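Local coordinates for protein putative phytoene/squalene synthase YisP (Bacillus subtilis subsp. subtilis, PDB 3WE9) that hydrolyses farnesyl diphosphate to farnesol and diphosphate, taking part in biofilm formation as a phosphatase of the phytoene/squalene synthase family, at residues Glu6-Ile11 / Phe87-Arg92; Ile105-Glu110 / Tyr126-Ala131; Asn175-Gln180 / Ala190-Gly195; Asp221-Phe226 / Lys232-Ala237. One frame throughout, in Å; residues are numbered along the deposited sequence.

Contact 1. Residues Glu6-Ile11 / Phe87-Arg92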
loop_
_atom_site.group_PDB
_atom_site.type_symbol
_atom_site.label_atom_id
_atom_site.label_comp_id
_atom_site.label_asym_id
_atom_site.label_seq_id
_atom_site.Cartn_x
_atom_site.Cartn_y
_atom_site.Cartn_z
ATOM N N GLU A 6 -33.475 -6.964 -2.302
ATOM C CA GLU A 6 -32.622 -7.469 -3.369
ATOM C C GLU A 6 -31.372 -6.601 -3.455
ATOM O O GLU A 6 -30.273 -7.103 -3.678
ATOM C CB GLU A 6 -33.370 -7.462 -4.704
ATOM C CG GLU A 6 -34.517 -8.464 -4.779
ATOM C CD GLU A 6 -34.091 -9.880 -4.409
ATOM O OE1 GLU A 6 -33.163 -10.420 -5.053
ATOM O OE2 GLU A 6 -34.686 -10.454 -3.468
ATOM N N LYS A 7 -31.549 -5.298 -3.259
ATOM C CA LYS A 7 -30.437 -4.353 -3.303
ATOM C C LYS A 7 -29.343 -4.719 -2.295
ATOM O O LYS A 7 -28.156 -4.704 -2.625
ATOM C CB LYS A 7 -30.938 -2.931 -3.025
ATOM C CG LYS A 7 -29.828 -1.891 -2.934
ATOM C CD LYS A 7 -30.365 -0.504 -2.595
ATOM C CE LYS A 7 -31.228 0.060 -3.716
ATOM N NZ LYS A 7 -31.541 1.506 -3.503
ATOM N N MET A 8 -29.739 -5.042 -1.069
ATOM C CA MET A 8 -28.765 -5.408 -0.046
ATOM C C MET A 8 -28.113 -6.731 -0.423
ATOM O O MET A 8 -26.925 -6.935 -0.188
ATOM C CB MET A 8 -29.434 -5.531 1.326
ATOM C CG MET A 8 -28.470 -5.820 2.477
ATOM S SD MET A 8 -27.093 -4.630 2.615
ATOM C CE MET A 8 -27.961 -3.075 2.458
ATOM N N LYS A 9 -28.895 -7.632 -1.005
ATOM C CA LYS A 9 -28.358 -8.919 -1.417
ATOM C C LYS A 9 -27.253 -8.677 -2.438
ATOM O O LYS A 9 -26.198 -9.306 -2.393
ATOM C CB LYS A 9 -29.458 -9.784 -2.036
ATOM C CG LYS A 9 -30.528 -10.224 -1.055
ATOM C CD LYS A 9 -31.548 -11.121 -1.734
ATOM C CE LYS A 9 -32.624 -11.586 -0.768
ATOM N NZ LYS A 9 -33.611 -12.477 -1.452
ATOM N N GLU A 10 -27.503 -7.748 -3.352
ATOM C CA GLU A 10 -26.536 -7.417 -4.385
ATOM C C GLU A 10 -25.304 -6.753 -3.784
ATOM O O GLU A 10 -24.185 -6.952 -4.258
ATOM C CB GLU A 10 -27.179 -6.499 -5.416
ATOM C CG GLU A 10 -28.513 -7.021 -5.908
ATOM C CD GLU A 10 -29.019 -6.275 -7.112
ATOM O OE1 GLU A 10 -28.954 -5.026 -7.115
ATOM O OE2 GLU A 10 -29.488 -6.942 -8.055
ATOM N N ILE A 11 -25.514 -5.959 -2.738
ATOM C CA ILE A 11 -24.410 -5.287 -2.063
ATOM C C ILE A 11 -23.495 -6.313 -1.395
ATOM O O ILE A 11 -22.273 -6.203 -1.475
ATOM C CB ILE A 11 -24.941 -4.286 -1.011
ATOM C CG1 ILE A 11 -25.543 -3.080 -1.735
ATOM C CG2 ILE A 11 -23.820 -3.859 -0.057
ATOM C CD1 ILE A 11 -26.287 -2.113 -0.843
ATOM N N PHE A 87 -19.317 -0.214 -2.893
ATOM C CA PHE A 87 -18.550 0.996 -2.630
ATOM C C PHE A 87 -19.435 2.122 -2.105
ATOM O O PHE A 87 -19.042 2.847 -1.188
ATOM C CB PHE A 87 -17.813 1.449 -3.893
ATOM C CG PHE A 87 -16.904 2.613 -3.666
ATOM C CD1 PHE A 87 -17.373 3.917 -3.800
ATOM C CD2 PHE A 87 -15.581 2.409 -3.276
ATOM C CE1 PHE A 87 -16.541 5.000 -3.551
ATOM C CE2 PHE A 87 -14.741 3.487 -3.024
ATOM C CZ PHE A 87 -15.224 4.788 -3.163
ATOM N N ASP A 88 -20.623 2.277 -2.685
ATOM C CA ASP A 88 -21.537 3.316 -2.226
ATOM C C ASP A 88 -21.990 2.989 -0.810
ATOM O O ASP A 88 -22.159 3.880 0.018
ATOM C CB ASP A 88 -22.767 3.422 -3.126
ATOM C CG ASP A 88 -23.809 4.383 -2.567
ATOM O OD1 ASP A 88 -23.501 5.588 -2.420
ATOM O OD2 ASP A 88 -24.936 3.934 -2.265
ATOM N N HIS A 89 -22.195 1.704 -0.537
ATOM C CA HIS A 89 -22.619 1.286 0.790
ATOM C C HIS A 89 -21.552 1.675 1.811
ATOM O O HIS A 89 -21.857 2.255 2.855
ATOM C CB HIS A 89 -22.837 -0.226 0.847
ATOM C CG HIS A 89 -23.187 -0.725 2.214
ATOM N ND1 HIS A 89 -24.471 -0.687 2.718
ATOM C CD2 HIS A 89 -22.410 -1.226 3.204
ATOM C CE1 HIS A 89 -24.469 -1.144 3.957
ATOM N NE2 HIS A 89 -23.231 -1.478 4.277
ATOM N N ALA A 90 -20.300 1.336 1.507
ATOM C CA ALA A 90 -19.183 1.646 2.397
ATOM C C ALA A 90 -19.077 3.154 2.598
ATOM O O ALA A 90 -18.857 3.642 3.708
ATOM C CB ALA A 90 -17.887 1.112 1.808
ATOM N N TYR A 91 -19.246 3.886 1.504
ATOM C CA TYR A 91 -19.171 5.336 1.518
ATOM C C TYR A 91 -20.193 5.951 2.474
ATOM O O TYR A 91 -19.871 6.842 3.266
ATOM C CB TYR A 91 -19.413 5.865 0.106
ATOM C CG TYR A 91 -19.051 7.315 -0.074
ATOM C CD1 TYR A 91 -17.746 7.691 -0.387
ATOM C CD2 TYR A 91 -20.008 8.316 0.079
ATOM C CE1 TYR A 91 -17.401 9.028 -0.550
ATOM C CE2 TYR A 91 -19.676 9.658 -0.078
ATOM C CZ TYR A 91 -18.370 10.006 -0.395
ATOM O OH TYR A 91 -18.038 11.331 -0.564
ATOM N N ARG A 92 -21.428 5.469 2.390
ATOM C CA ARG A 92 -22.512 5.970 3.225
ATOM C C ARG A 92 -22.438 5.468 4.665
ATOM O O ARG A 92 -22.847 6.157 5.599
ATOM C CB ARG A 92 -23.857 5.570 2.614
ATOM C CG ARG A 92 -24.196 6.292 1.317
ATOM C CD ARG A 92 -25.392 5.640 0.645
ATOM N NE ARG A 92 -26.311 5.128 1.650
ATOM C CZ ARG A 92 -26.604 3.841 1.812
ATOM N NH1 ARG A 92 -26.061 2.921 1.027
ATOM N NH2 ARG A 92 -27.422 3.478 2.785
#
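The backbone N of Ile11, whose side chain packs on His89, donates to Lys7 O at 2.9 Å; this ordinary helical bond fixes the position from which the isoleucine reaches across. Its CG2 methyl touches both CB and CG of His89 at 3.9 Å, so the contact falls at the root of the imidazole, where the methyl approaches the ring obliquely and the two side chains cross at about a right angle. With CG anti to its backbone N (chi1 176°), His89 carries its ring out from helix 84-94 toward helix 6-25. Met8 joins from the previous turn: its chain folds back beyond CG (chi2 54°), bringing the CE methyl to the ring in an oblique Met-aromatic contact, with SD 5.1 Å from the centroid of the His89 ring. No hydrogen bond crosses. Within its own helix, Lys9 NZ meets Glu6 OE2 at 3.1 Å on the syn side, tilted 25° out of the carboxylate plane; Arg92 NH1 and Asp88 OD2 make a long salt bridge of 3.6 Å within theirs. Glu10 has a long, weak ion pair with Lys85 of helix 84-94. The contact joins the first turns of helix 6-25 to helix 84-94. Tyr15 sets its ring about perpendicular to that of His89, while Phe87 turns to Phe50 of helix 38-54 and meets Phe101 of helix 98-107 edge-to-face.

Contact 2. Residues Ile105-Glu110 / Tyr126-Ala131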
loop_
_atom_site.group_PDB
_atom_site.type_symbol
_atom_site.label_atom_id
_atom_site.label_comp_id
_atom_site.label_asym_id
_atom_site.label_seq_id
_atom_site.Cartn_x
_atom_site.Cartn_y
_atom_site.Cartn_z
ATOM N N ILE A 105 -7.263 8.710 -8.458
ATOM C CA ILE A 105 -7.593 8.586 -9.874
ATOM C C ILE A 105 -6.676 9.447 -10.740
ATOM O O ILE A 105 -6.112 8.965 -11.721
ATOM C CB ILE A 105 -9.057 8.995 -10.156
ATOM C CG1 ILE A 105 -10.013 7.963 -9.558
ATOM C CG2 ILE A 105 -9.285 9.115 -11.661
ATOM C CD1 ILE A 105 -9.840 6.573 -10.135
ATOM N N ALA A 106 -6.535 10.717 -10.373
ATOM C CA ALA A 106 -5.691 11.636 -11.122
ATOM C C ALA A 106 -4.256 11.128 -11.230
ATOM O O ALA A 106 -3.619 11.262 -12.273
ATOM C CB ALA A 106 -5.715 13.018 -10.458
ATOM N N ALA A 107 -3.759 10.535 -10.149
ATOM C CA ALA A 107 -2.391 10.019 -10.098
ATOM C C ALA A 107 -2.127 8.819 -11.006
ATOM O O ALA A 107 -0.970 8.440 -11.218
ATOM C CB ALA A 107 -2.023 9.671 -8.657
ATOM N N GLN A 108 -3.184 8.211 -11.534
ATOM C CA GLN A 108 -3.007 7.076 -12.431
ATOM C C GLN A 108 -2.638 7.541 -13.836
ATOM O O GLN A 108 -2.101 6.764 -14.618
ATOM C CB GLN A 108 -4.269 6.198 -12.458
ATOM C CG GLN A 108 -4.538 5.499 -11.128
ATOM C CD GLN A 108 -3.297 4.821 -10.586
ATOM O OE1 GLN A 108 -2.612 4.107 -11.306
ATOM N NE2 GLN A 108 -3.005 5.041 -9.314
ATOM N N LYS A 109 -2.958 8.790 -14.178
ATOM C CA LYS A 109 -2.571 9.307 -15.494
ATOM C C LYS A 109 -1.050 9.385 -15.267
ATOM O O LYS A 109 -0.606 9.988 -14.287
ATOM C CB LYS A 109 -3.168 10.706 -15.730
ATOM C CG LYS A 109 -4.586 10.891 -15.176
ATOM C CD LYS A 109 -5.629 10.175 -16.022
ATOM C CE LYS A 109 -7.045 10.478 -15.517
ATOM N NZ LYS A 109 -7.315 11.942 -15.428
ATOM N N GLU A 110 -0.246 8.782 -16.141
ATOM C CA GLU A 110 1.186 8.792 -15.895
ATOM C C GLU A 110 2.137 9.745 -16.577
ATOM O O GLU A 110 1.814 10.883 -16.954
ATOM C CB GLU A 110 1.761 7.362 -16.012
ATOM C CG GLU A 110 0.908 6.383 -16.788
ATOM C CD GLU A 110 1.097 4.950 -16.341
ATOM O OE1 GLU A 110 2.136 4.340 -16.717
ATOM O OE2 GLU A 110 0.204 4.427 -15.608
ATOM N N TYR A 126 2.659 9.476 -2.177
ATOM C CA TYR A 126 1.720 10.257 -1.382
ATOM C C TYR A 126 0.344 10.317 -2.036
ATOM O O TYR A 126 -0.674 10.090 -1.378
ATOM C CB TYR A 126 2.268 11.676 -1.183
ATOM C CG TYR A 126 1.287 12.649 -0.558
ATOM C CD1 TYR A 126 0.716 12.393 0.688
ATOM C CD2 TYR A 126 0.926 13.822 -1.219
ATOM C CE1 TYR A 126 -0.193 13.283 1.265
ATOM C CE2 TYR A 126 0.018 14.721 -0.654
ATOM C CZ TYR A 126 -0.535 14.445 0.587
ATOM O OH TYR A 126 -1.420 15.330 1.156
ATOM N N ARG A 127 0.321 10.590 -3.337
ATOM C CA ARG A 127 -0.932 10.710 -4.078
ATOM C C ARG A 127 -1.659 9.391 -4.298
ATOM O O ARG A 127 -2.845 9.385 -4.622
ATOM C CB ARG A 127 -0.682 11.369 -5.440
ATOM C CG ARG A 127 0.032 12.706 -5.376
ATOM C CD ARG A 127 0.198 13.290 -6.782
ATOM N NE ARG A 127 0.867 12.355 -7.689
ATOM C CZ ARG A 127 2.106 12.509 -8.154
ATOM N NH1 ARG A 127 2.826 13.564 -7.804
ATOM N NH2 ARG A 127 2.627 11.610 -8.974
ATOM N N THR A 128 -0.951 8.275 -4.140
ATOM C CA THR A 128 -1.571 6.970 -4.331
ATOM C C THR A 128 -1.717 6.235 -2.993
ATOM O O THR A 128 -2.823 6.143 -2.450
ATOM C CB THR A 128 -0.771 6.115 -5.354
ATOM O OG1 THR A 128 0.617 6.078 -4.986
ATOM C CG2 THR A 128 -0.901 6.713 -6.759
ATOM N N GLY A 129 -0.609 5.724 -2.459
ATOM C CA GLY A 129 -0.665 5.034 -1.179
ATOM C C GLY A 129 -1.145 5.934 -0.050
ATOM O O GLY A 129 -1.972 5.527 0.766
ATOM N N GLY A 130 -0.624 7.157 0.004
ATOM C CA GLY A 130 -1.033 8.084 1.049
ATOM C C GLY A 130 -2.519 8.384 0.966
ATOM O O GLY A 130 -3.215 8.476 1.986
ATOM N N ALA A 131 -3.002 8.535 -0.262
ATOM C CA ALA A 131 -4.414 8.805 -0.511
ATOM C C ALA A 131 -5.239 7.616 -0.040
ATOM O O ALA A 131 -6.296 7.785 0.563
ATOM C CB ALA A 131 -4.653 9.046 -2.008
#
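Thr128 turns its two branches to different tasks: chi1 of 52° sets OG1 between the backbone N and the carbonyl carbon and swings CG2 out beside the N, where it meets Ala107 and Gln108. The glutamine reaches it by a bend at chi2 (-48°), which brings NE2 round although CB points away from helix 118-140. The CG2 methyl of Thr128 then lies 3.7 Å from Ala107 CB, and Gln108 NE2 approaches the same Thr128 CG2 at 3.7 Å, the two side chains crossing at about a right angle. Ala107 CB sits in the middle, also resting 3.9 Å from Arg127 CB. Farther out, the arginine chain bends at chi3, so that the same alanine methyl sits at the edge of its guanidinium, 4.1 Å from Arg127 NE. With so short a side chain at 107 the backbones come close, 6.2 Å between the CA atoms of Ala107 and Arg127. Helix 118-140 makes a wider pi-type turn here, in which Ala131 N bonds weakly to Tyr126 O. In this all-helical fold the contact joins the C-terminal part of helix 98-107 to the middle of helix 118-140. A triethylene glycol, probably from the crystallisation liquor, is bound about 6 Å from the Thr128 side chain. Methyls meet methyls, methylene carbon and the flanks of an amide N and a guanidinium, with no hydrogen bond across; the buried OG1 of Thr128 is satisfied by Tyr124 O and Gln160 NE2, so Thr128 meets segment 105-110 through CG2 alone and the contact rests on shape and van der Waals touch.

Contact 3. Residues Asn175-Gln180 / Ala190-Gly195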
loop_
_atom_site.group_PDB
_atom_site.type_symbol
_atom_site.label_atom_id
_atom_site.label_comp_id
_atom_site.label_asym_id
_atom_site.label_seq_id
_atom_site.Cartn_x
_atom_site.Cartn_y
_atom_site.Cartn_z
ATOM N N ASN A 175 11.388 3.305 -14.128
ATOM C CA ASN A 175 11.236 4.750 -14.304
ATOM C C ASN A 175 11.010 5.510 -13.003
ATOM O O ASN A 175 11.272 6.712 -12.926
ATOM C CB ASN A 175 10.070 5.054 -15.248
ATOM C CG ASN A 175 10.469 5.004 -16.708
ATOM O OD1 ASN A 175 9.619 5.070 -17.594
ATOM N ND2 ASN A 175 11.764 4.895 -16.966
ATOM N N ARG A 176 10.519 4.818 -11.980
ATOM C CA ARG A 176 10.264 5.484 -10.708
ATOM C C ARG A 176 11.506 5.670 -9.842
ATOM O O ARG A 176 11.458 6.385 -8.840
ATOM C CB ARG A 176 9.154 4.750 -9.940
ATOM C CG ARG A 176 7.822 4.729 -10.709
ATOM C CD ARG A 176 6.661 4.219 -9.856
ATOM N NE ARG A 176 5.453 3.955 -10.646
ATOM C CZ ARG A 176 4.735 4.883 -11.280
ATOM N NH1 ARG A 176 5.083 6.158 -11.231
ATOM N NH2 ARG A 176 3.662 4.530 -11.976
ATOM N N ILE A 177 12.618 5.039 -10.219
ATOM C CA ILE A 177 13.866 5.199 -9.469
ATOM C C ILE A 177 14.387 6.619 -9.747
ATOM O O ILE A 177 14.638 6.981 -10.899
ATOM C CB ILE A 177 14.937 4.186 -9.917
ATOM C CG1 ILE A 177 14.411 2.760 -9.721
ATOM C CG2 ILE A 177 16.224 4.403 -9.121
ATOM C CD1 ILE A 177 15.243 1.707 -10.410
ATOM N N PRO A 178 14.550 7.435 -8.693
ATOM C CA PRO A 178 15.030 8.815 -8.819
ATOM C C PRO A 178 16.434 8.925 -9.401
ATOM O O PRO A 178 17.403 8.444 -8.816
ATOM C CB PRO A 178 14.953 9.337 -7.388
ATOM C CG PRO A 178 13.877 8.510 -6.772
ATOM C CD PRO A 178 14.200 7.140 -7.294
ATOM N N ARG A 179 16.537 9.575 -10.557
ATOM C CA ARG A 179 17.825 9.741 -11.215
ATOM C C ARG A 179 18.834 10.512 -10.369
ATOM O O ARG A 179 20.043 10.285 -10.478
ATOM C CB ARG A 179 17.634 10.410 -12.583
ATOM C CG ARG A 179 17.478 9.418 -13.743
ATOM C CD ARG A 179 16.457 8.311 -13.451
ATOM N NE ARG A 179 16.364 7.369 -14.563
ATOM C CZ ARG A 179 15.556 6.313 -14.598
ATOM N NH1 ARG A 179 14.747 6.039 -13.571
ATOM N NH2 ARG A 179 15.549 5.531 -15.671
ATOM N N GLN A 180 18.353 11.424 -9.529
ATOM C CA GLN A 180 19.261 12.185 -8.671
ATOM C C GLN A 180 19.829 11.285 -7.577
ATOM O O GLN A 180 20.956 11.480 -7.128
ATOM C CB GLN A 180 18.550 13.383 -8.036
ATOM C CG GLN A 180 18.319 14.545 -8.989
ATOM C CD GLN A 180 19.600 14.995 -9.658
ATOM O OE1 GLN A 180 20.550 15.414 -8.992
ATOM N NE2 GLN A 180 19.639 14.902 -10.982
ATOM N N ALA A 190 22.654 2.775 -17.812
ATOM C CA ALA A 190 23.028 1.508 -18.441
ATOM C C ALA A 190 22.903 0.361 -17.440
ATOM O O ALA A 190 22.411 -0.715 -17.788
ATOM C CB ALA A 190 24.455 1.582 -18.981
ATOM N N ASP A 191 23.367 0.585 -16.211
ATOM C CA ASP A 191 23.277 -0.434 -15.159
ATOM C C ASP A 191 21.801 -0.796 -14.992
ATOM O O ASP A 191 21.417 -1.966 -15.023
ATOM C CB ASP A 191 23.762 0.095 -13.794
ATOM C CG ASP A 191 25.267 0.295 -13.704
ATOM O OD1 ASP A 191 26.024 -0.423 -14.385
ATOM O OD2 ASP A 191 25.689 1.173 -12.905
ATOM N N LEU A 192 20.985 0.235 -14.797
ATOM C CA LEU A 192 19.549 0.073 -14.598
ATOM C C LEU A 192 18.867 -0.702 -15.720
ATOM O O LEU A 192 18.085 -1.619 -15.465
ATOM C CB LEU A 192 18.881 1.448 -14.450
ATOM C CG LEU A 192 17.354 1.473 -14.307
ATOM C CD1 LEU A 192 16.939 0.686 -13.063
ATOM C CD2 LEU A 192 16.869 2.910 -14.215
ATOM N N GLN A 193 19.154 -0.333 -16.961
ATOM C CA GLN A 193 18.534 -1.010 -18.093
ATOM C C GLN A 193 18.890 -2.495 -18.103
ATOM O O GLN A 193 18.064 -3.332 -18.467
ATOM C CB GLN A 193 18.959 -0.356 -19.411
ATOM C CG GLN A 193 18.227 -0.916 -20.631
ATOM C CD GLN A 193 18.433 -0.075 -21.878
ATOM O OE1 GLN A 193 18.065 1.101 -21.916
ATOM N NE2 GLN A 193 19.022 -0.675 -22.909
ATOM N N LYS A 194 20.115 -2.812 -17.691
ATOM C CA LYS A 194 20.589 -4.194 -17.633
ATOM C C LYS A 194 20.088 -4.903 -16.379
ATOM O O LYS A 194 20.190 -6.124 -16.263
ATOM C CB LYS A 194 22.122 -4.236 -17.634
ATOM C CG LYS A 194 22.766 -4.248 -19.008
ATOM C CD LYS A 194 24.289 -4.159 -18.913
ATOM C CE LYS A 194 24.735 -2.776 -18.450
ATOM N NZ LYS A 194 26.223 -2.636 -18.389
ATOM N N GLY A 195 19.566 -4.128 -15.434
ATOM C CA GLY A 195 19.090 -4.706 -14.195
ATOM C C GLY A 195 20.269 -5.169 -13.362
ATOM O O GLY A 195 20.206 -6.199 -12.684
#
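Two residues before Leu192, which reaches both Ile177 and Arg179, Ala190 O accepts the N of Lys194 at 3.1 Å, a helical bond that spans the leucine. Asp191 follows, its backbone N bonded to Thr188 OG1, just before the helix. Leu192 then carries the whole contact. Having CG anti to its backbone N (chi1 177°), it projects from helix 189-194 and splits its methyls between two partners. CD1 meets Ile177 CD1 tip to tip at 3.3 Å, tighter than usual van der Waals contact. CD2 lies over one face of the Arg179 guanidinium, 3.3 Å from Arg179 NH2 and 3.7 Å from Arg179 CZ. That flat group is held by bonds around its edge: Arg179 NH1 donates in plane to a lone pair of Ile177 O (2.8 Å, N-H...O angle 154°) and also bonds to Lys174 O, while NE forms a salt bridge with Glu189. In the all-helical fold of the squalene and phytoene synthase family, this is a place where two short helices follow each other and pack together: Pro178 takes the N-cap position of helix 179-185, helix 189-194 follows, and Met182 touches both Ile177 and Leu192. Phe256, from a later loop, also packs on Leu192. Past Lys194 the helix ends in a Schellman motif at Gly195, whose positive phi turns the chain and whose N bonds back to Leu192 O at 2.9 Å.

Contact 4. Residues Asp221-Phe226 / Lys232-Ala237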
loop_
_atom_site.group_PDB
_atom_site.type_symbol
_atom_site.label_atom_id
_atom_site.label_comp_id
_atom_site.label_asym_id
_atom_site.label_seq_id
_atom_site.Cartn_x
_atom_site.Cartn_y
_atom_site.Cartn_z
ATOM N N ASP A 221 4.710 4.660 15.950
ATOM C CA ASP A 221 4.625 5.507 17.138
ATOM C C ASP A 221 3.178 5.857 17.500
ATOM O O ASP A 221 2.863 6.077 18.669
ATOM C CB ASP A 221 5.405 6.814 16.947
ATOM C CG ASP A 221 6.897 6.598 16.775
ATOM O OD1 ASP A 221 7.448 5.640 17.361
ATOM O OD2 ASP A 221 7.522 7.410 16.060
ATOM N N ALA A 222 2.303 5.915 16.498
ATOM C CA ALA A 222 0.902 6.254 16.731
ATOM C C ALA A 222 0.002 5.029 16.875
ATOM O O ALA A 222 -1.213 5.157 17.020
ATOM C CB ALA A 222 0.394 7.142 15.600
ATOM N N LEU A 223 0.606 3.844 16.845
ATOM C CA LEU A 223 -0.133 2.592 16.954
ATOM C C LEU A 223 -1.059 2.489 18.175
ATOM O O LEU A 223 -2.197 2.028 18.056
ATOM C CB LEU A 223 0.843 1.412 16.942
ATOM C CG LEU A 223 0.236 0.008 17.000
ATOM C CD1 LEU A 223 -0.727 -0.189 15.835
ATOM C CD2 LEU A 223 1.346 -1.038 16.971
ATOM N N PRO A 224 -0.583 2.908 19.364
ATOM C CA PRO A 224 -1.423 2.832 20.568
ATOM C C PRO A 224 -2.670 3.720 20.528
ATOM O O PRO A 224 -3.606 3.514 21.302
ATOM C CB PRO A 224 -0.464 3.248 21.691
ATOM C CG PRO A 224 0.889 2.876 21.150
ATOM C CD PRO A 224 0.789 3.317 19.715
ATOM N N LEU A 225 -2.678 4.705 19.635
ATOM C CA LEU A 225 -3.808 5.623 19.510
ATOM C C LEU A 225 -4.986 5.066 18.718
ATOM O O LEU A 225 -6.103 5.562 18.838
ATOM C CB LEU A 225 -3.368 6.933 18.860
ATOM C CG LEU A 225 -2.330 7.767 19.608
ATOM C CD1 LEU A 225 -2.024 9.012 18.792
ATOM C CD2 LEU A 225 -2.851 8.138 20.992
ATOM N N PHE A 226 -4.739 4.058 17.890
ATOM C CA PHE A 226 -5.818 3.461 17.111
ATOM C C PHE A 226 -6.734 2.679 18.039
ATOM O O PHE A 226 -6.281 2.131 19.039
ATOM C CB PHE A 226 -5.253 2.510 16.055
ATOM C CG PHE A 226 -4.752 3.201 14.824
ATOM C CD1 PHE A 226 -5.630 3.532 13.797
ATOM C CD2 PHE A 226 -3.405 3.524 14.693
ATOM C CE1 PHE A 226 -5.174 4.181 12.645
ATOM C CE2 PHE A 226 -2.935 4.172 13.549
ATOM C CZ PHE A 226 -3.822 4.500 12.523
ATOM N N LYS A 232 -4.716 -4.374 15.572
ATOM C CA LYS A 232 -4.100 -5.577 15.037
ATOM C C LYS A 232 -3.923 -5.461 13.531
ATOM O O LYS A 232 -2.974 -6.005 12.967
ATOM C CB LYS A 232 -4.937 -6.810 15.382
ATOM C CG LYS A 232 -4.963 -7.109 16.874
ATOM C CD LYS A 232 -5.741 -8.370 17.200
ATOM C CE LYS A 232 -4.990 -9.620 16.769
ATOM N NZ LYS A 232 -5.640 -10.834 17.344
ATOM N N THR A 233 -4.843 -4.753 12.884
ATOM C CA THR A 233 -4.771 -4.561 11.438
ATOM C C THR A 233 -3.608 -3.637 11.080
ATOM O O THR A 233 -2.864 -3.909 10.143
ATOM C CB THR A 233 -6.096 -3.983 10.886
ATOM O OG1 THR A 233 -7.093 -5.012 10.878
ATOM C CG2 THR A 233 -5.916 -3.447 9.460
ATOM N N VAL A 234 -3.445 -2.551 11.828
ATOM C CA VAL A 234 -2.350 -1.619 11.570
ATOM C C VAL A 234 -1.014 -2.272 11.919
ATOM O O VAL A 234 -0.050 -2.173 11.163
ATOM C CB VAL A 234 -2.505 -0.316 12.393
ATOM C CG1 VAL A 234 -1.287 0.578 12.190
ATOM C CG2 VAL A 234 -3.769 0.426 11.963
ATOM N N LYS A 235 -0.973 -2.951 13.061
ATOM C CA LYS A 235 0.231 -3.641 13.512
ATOM C C LYS A 235 0.646 -4.696 12.482
ATOM O O LYS A 235 1.825 -4.827 12.150
ATOM C CB LYS A 235 -0.030 -4.308 14.868
ATOM C CG LYS A 235 1.186 -4.966 15.506
ATOM C CD LYS A 235 0.831 -5.561 16.868
ATOM C CE LYS A 235 2.048 -6.171 17.552
ATOM N NZ LYS A 235 1.706 -6.751 18.887
ATOM N N ALA A 236 -0.329 -5.443 11.974
ATOM C CA ALA A 236 -0.050 -6.470 10.976
ATOM C C ALA A 236 0.555 -5.833 9.722
ATOM O O ALA A 236 1.569 -6.303 9.199
ATOM C CB ALA A 236 -1.331 -7.212 10.618
ATOM N N ALA A 237 -0.068 -4.760 9.248
ATOM C CA ALA A 237 0.413 -4.065 8.054
ATOM C C ALA A 237 1.858 -3.606 8.247
ATOM O O ALA A 237 2.690 -3.748 7.354
ATOM C CB ALA A 237 -0.485 -2.863 7.751
#
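Leu223 and Lys235 bring their CA atoms to 7.1 Å where a short 3-10 turn, 223-225, packs on the regular helix that follows it. The turn lies at the bend of a helical hairpin, joining helix 199-221 to helix 228-250, which runs back along the fold. Leu225 N bonds to Ala222 O at 3.0 Å, and Phe226 N makes a longer bond to Leu223 O; the chain thereby curls and directs Leu223 and Phe226 at the same face of the helix. Val234 receives both. With CG1 anti to its backbone N (chi1 175°), it turns CG2 to the ring and CG1 chiefly to the leucine. CG2 stands over the centre of the Phe226 ring, 3.9 Å from the centroid and only 2° off the normal, a well-centred CH-pi contact in which the methyl is nearly equidistant from all six ring carbons. CG1 lies 3.8 Å from Leu223 CD1, the two side chains running alongside and pointing opposite ways. The second leucine methyl, CD2, lies 4.1 Å from Lys235 CB, so the root of the lysine borders the apolar patch while its fully extended chain carries the ammonium away. Beyond the hairpin, Leu148 of helix 145-165 touches Phe226, and Thr233, on the same helix as Val234, bonds through OG1 to Ala32 O. The backbone of the turn borders the aromatic ring too: Leu223 O sits at its edge, in plane, 3.9 Å from Phe226 CD2.

In the fold
No two of the four contacts share a helix, and none carries a hydrogen bond between its segments. Measured from centre of contact to centre of chain, contact 2 lies nearest, about 12 Å, and contact 1 farthest, about 25 Å. Burial does not follow this order: contact 3, about 22 Å out and across the centre from contact 1, is the buried one, while contacts 1, 2 and 4 are partly buried. Contacts 2, 3 and 4 join elements close in sequence, whereas the segments of contact 1 are 76 residues apart. Chemistry differs too: an imidazole met by aliphatic groups in contact 1, methyls beside an amide and a guanidinium edge in contact 2, a methyl over a guanidinium face in contact 3 and over a phenyl ring in contact 4.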